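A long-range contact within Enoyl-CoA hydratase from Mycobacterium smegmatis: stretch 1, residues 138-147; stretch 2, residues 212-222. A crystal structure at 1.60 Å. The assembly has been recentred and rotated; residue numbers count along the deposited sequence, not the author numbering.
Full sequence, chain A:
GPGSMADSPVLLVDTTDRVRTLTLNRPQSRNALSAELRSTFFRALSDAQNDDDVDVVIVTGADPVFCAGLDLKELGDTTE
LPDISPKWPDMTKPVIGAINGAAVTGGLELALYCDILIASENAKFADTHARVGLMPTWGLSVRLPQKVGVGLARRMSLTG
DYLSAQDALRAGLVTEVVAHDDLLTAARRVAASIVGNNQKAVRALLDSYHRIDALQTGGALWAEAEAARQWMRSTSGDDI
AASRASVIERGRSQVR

Stretch 1 138-147: WGLSVRLPQK
Stretch 2 212-222: IDALQTGGALW

Two helices cross here in a small contact, burying 335 Å² in all, that is apolar at one end and polar, partly water-mediated, at the other. Helix 140-147 and helix 212-222 run at 134° between their N-to-C directions, so they are closer to antiparallel than parallel, and their axes approach to 9.1 Å. The first continues later in the chain, the second extends both ways, and both are kinked, at Pro-145 and at Gly-219 and Ala-220, whose N atoms have no bond to the turn before. The register is set by two CA pairs: Val-142 CA lies 6.2 Å from Ala-220 CA, and Gly-139 CA 6.4 Å from Leu-221 CA.

Gly-139 is the N-cap, at phi/psi 88/5; a CB there would jam against the preceding carbonyl and clash with Arg-143 NH1. Gly-139 O accepts from Arg-143 N at 2.8 Å, starting the helix, while Gly-139 CA rests 3.9 Å from Leu-221 CD2.

Val-142 (chi1 t) points toward the partner helix. Its CG2 packs 3.6 Å from Ala-220 CB and 3.9 Å from Leu-221 CD2. Leu-221 (m, t) starts sideways, but its end comes nearer. Val-142 CG1 lies 3.9 Å from Thr-217 CG2 and 3.8 Å from Ala-220 CB.

One turn on, the chemistry becomes polar. Gln-146 (t, t, chi3 43°) reaches Asp-213 (t, chi2 60°), NE2 donating to OD1 at 2.7 Å, with an N-H...acceptor angle of 154°. Arg-143 (m, t, t, chi4 90°) leaves sideways and extends across, its NH2 4.0 Å from Leu-221 CD1, and meets Asp-213 through water. Water 1 donates to Gln-146 OE1 (2.8 Å) and Asp-213 OD2 (2.7 Å) and accepts weakly from Arg-143 NE (3.1 Å). Water 2 accepts from Arg-143 NH2 (3.0 Å) and donates to Asp-213 OD2 (2.7 Å) and Thr-217 OG1 (2.8 Å). Thr-217 (p) also donates from OG1 to Asp-213 O at 2.8 Å.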

# COMPACT_ATOMS: atom_id res chain seq x y z
N TRP A 138 -3.06 -7.26 19.91
CA TRP A 138 -3.55 -5.90 20.11
C TRP A 138 -2.56 -4.88 19.57
O TRP A 138 -2.46 -3.76 20.08
CB TRP A 138 -3.80 -5.62 21.59
CG TRP A 138 -5.07 -6.15 22.17
CD1 TRP A 138 -5.99 -6.98 21.58
CD2 TRP A 138 -5.56 -5.91 23.50
NE1 TRP A 138 -7.03 -7.25 22.46
CE2 TRP A 138 -6.77 -6.62 23.64
CE3 TRP A 138 -5.07 -5.16 24.59
CZ2 TRP A 138 -7.52 -6.59 24.82
CZ3 TRP A 138 -5.80 -5.15 25.75
CH2 TRP A 138 -7.01 -5.86 25.87
N GLY A 139 -1.87 -5.26 18.52
CA GLY A 139 -1.05 -4.33 17.77
C GLY A 139 0.38 -4.11 18.19
O GLY A 139 1.07 -3.29 17.55
N LEU A 140 0.87 -4.84 19.19
CA LEU A 140 2.24 -4.59 19.62
C LEU A 140 3.23 -4.66 18.46
O LEU A 140 4.15 -3.84 18.35
CB LEU A 140 2.64 -5.56 20.72
CG LEU A 140 3.93 -5.21 21.48
CD1 LEU A 140 3.83 -5.63 22.90
CD2 LEU A 140 5.09 -5.93 20.72
N SER A 141 3.11 -5.66 17.59
CA SER A 141 4.14 -5.88 16.57
C SER A 141 4.09 -4.85 15.43
O SER A 141 5.04 -4.73 14.65
CB SER A 141 4.09 -7.32 16.04
OG SER A 141 2.88 -7.64 15.39
N VAL A 142 3.01 -4.09 15.39
CA VAL A 142 2.86 -2.98 14.45
C VAL A 142 3.24 -1.65 15.11
O VAL A 142 4.05 -0.89 14.58
CB VAL A 142 1.44 -2.91 13.91
CG1 VAL A 142 1.29 -1.75 12.92
CG2 VAL A 142 1.12 -4.29 13.25
N ARG A 143 2.64 -1.40 16.27
CA ARG A 143 2.81 -0.09 16.90
C ARG A 143 4.11 0.09 17.66
O ARG A 143 4.56 1.23 17.81
CB ARG A 143 1.62 0.25 17.80
CG ARG A 143 0.29 0.29 17.07
CD ARG A 143 -0.84 0.96 17.87
NE ARG A 143 -2.04 0.93 17.04
CZ ARG A 143 -2.94 -0.05 17.02
NH1 ARG A 143 -2.91 -1.05 17.90
NH2 ARG A 143 -3.91 -0.02 16.10
N LEU A 144 4.71 -0.97 18.17
CA LEU A 144 5.99 -0.81 18.90
C LEU A 144 7.08 -0.34 17.96
O LEU A 144 7.69 0.70 18.21
CB LEU A 144 6.34 -2.02 19.74
CG LEU A 144 7.53 -1.81 20.67
CD1 LEU A 144 7.31 -0.68 21.70
CD2 LEU A 144 7.88 -3.14 21.32
N PRO A 145 7.29 -0.99 16.79
CA PRO A 145 8.30 -0.36 15.87
C PRO A 145 7.93 1.04 15.40
O PRO A 145 8.79 1.89 15.24
CB PRO A 145 8.38 -1.33 14.69
CG PRO A 145 7.61 -2.50 15.10
CD PRO A 145 6.77 -2.25 16.27
N GLN A 146 6.63 1.28 15.19
CA GLN A 146 6.14 2.59 14.80
C GLN A 146 6.52 3.70 15.79
O GLN A 146 6.84 4.83 15.37
CB GLN A 146 4.62 2.54 14.62
CG GLN A 146 3.98 3.79 14.22
CD GLN A 146 2.47 3.72 14.21
OE1 GLN A 146 1.86 3.17 15.13
NE2 GLN A 146 1.85 4.28 13.16
N LYS A 147 6.46 3.38 17.08
CA LYS A 147 6.59 4.41 18.14
C LYS A 147 7.91 4.42 18.90
O LYS A 147 8.23 5.43 19.53
CB LYS A 147 5.35 4.33 19.05
CG LYS A 147 4.07 4.58 18.27
CD LYS A 147 2.82 4.75 19.15
CE LYS A 147 1.60 5.02 18.34
NZ LYS A 147 0.41 5.42 19.19
N ILE A 212 -5.55 8.21 8.61
CA ILE A 212 -4.26 8.06 7.95
C ILE A 212 -3.50 6.90 8.58
O ILE A 212 -2.97 6.05 7.89
CB ILE A 212 -3.46 9.38 8.03
CG1 ILE A 212 -4.07 10.43 7.12
CG2 ILE A 212 -1.99 9.16 7.65
CD1 ILE A 212 -3.64 11.87 7.50
N ASP A 213 -3.48 6.82 9.91
CA ASP A 213 -2.81 5.73 10.61
C ASP A 213 -3.43 4.38 10.25
O ASP A 213 -2.71 3.43 10.00
CB ASP A 213 -2.82 5.97 12.11
CG ASP A 213 -1.99 4.97 12.85
OD1 ASP A 213 -0.76 4.89 12.58
OD2 ASP A 213 -2.57 4.27 13.67
N ALA A 214 -4.76 4.31 10.20
CA ALA A 214 -5.44 3.06 9.85
C ALA A 214 -5.05 2.62 8.45
O ALA A 214 -4.77 1.44 8.20
CB ALA A 214 -6.93 3.22 9.97
N LEU A 215 -5.01 3.57 7.52
CA LEU A 215 -4.62 3.25 6.14
C LEU A 215 -3.21 2.65 6.10
O LEU A 215 -2.94 1.67 5.40
CB LEU A 215 -4.71 4.55 5.31
CG LEU A 215 -3.87 4.63 4.04
CD1 LEU A 215 -4.49 3.64 3.04
CD2 LEU A 215 -3.84 6.02 3.49
N GLN A 216 -2.30 3.19 6.91
CA GLN A 216 -0.90 2.81 6.85
C GLN A 216 -0.61 1.53 7.63
O GLN A 216 0.38 0.86 7.36
CB GLN A 216 -0.03 3.94 7.37
CG GLN A 216 -0.26 5.15 6.49
CD GLN A 216 0.56 6.33 6.86
OE1 GLN A 216 0.85 6.58 8.04
NE2 GLN A 216 0.96 7.08 5.83
N THR A 217 -1.47 1.18 8.58
CA THR A 217 -1.18 0.05 9.48
C THR A 217 -2.06 -1.19 9.26
O THR A 217 -1.79 -2.24 9.85
CB THR A 217 -1.34 0.47 10.97
OG1 THR A 217 -2.68 0.94 11.21
CG2 THR A 217 -0.30 1.52 11.41
N GLY A 218 -3.13 -1.10 8.48
CA GLY A 218 -4.07 -2.21 8.41
C GLY A 218 -3.50 -3.50 7.90
O GLY A 218 -3.80 -4.57 8.44
N GLY A 219 -2.69 -3.42 6.84
CA GLY A 219 -2.04 -4.63 6.29
C GLY A 219 -1.17 -5.29 7.34
O GLY A 219 -1.09 -6.53 7.45
N ALA A 220 -0.46 -4.44 8.08
CA ALA A 220 0.38 -4.97 9.15
C ALA A 220 -0.41 -5.62 10.25
O ALA A 220 0.00 -6.66 10.80
CB ALA A 220 1.25 -3.81 9.73
N LEU A 221 -1.53 -5.00 10.63
CA LEU A 221 -2.41 -5.57 11.64
C LEU A 221 -2.99 -6.91 11.22
O LEU A 221 -3.14 -7.82 12.03
CB LEU A 221 -3.49 -4.56 12.04
CG LEU A 221 -2.97 -3.37 12.81
CD1 LEU A 221 -3.96 -2.22 12.79
CD2 LEU A 221 -2.58 -3.75 14.27
N TRP A 222 -3.34 -7.05 9.95
CA TRP A 222 -3.77 -8.33 9.42
C TRP A 222 -2.67 -9.38 9.53
O TRP A 222 -2.91 -10.48 9.98
CB TRP A 222 -4.18 -8.19 7.96
CG TRP A 222 -4.73 -9.50 7.37
CD1 TRP A 222 -4.10 -10.34 6.47
CD2 TRP A 222 -5.96 -10.16 7.72
NE1 TRP A 222 -4.89 -11.43 6.20
CE2 TRP A 222 -6.03 -11.35 6.96
CE3 TRP A 222 -7.04 -9.85 8.56
CZ2 TRP A 222 -7.11 -12.22 7.04
CZ3 TRP A 222 -8.13 -10.73 8.63
CH2 TRP A 222 -8.14 -11.90 7.87
O HOH W 1 -0.86 3.33 15.53
O HOH W 2 -3.63 1.77 13.67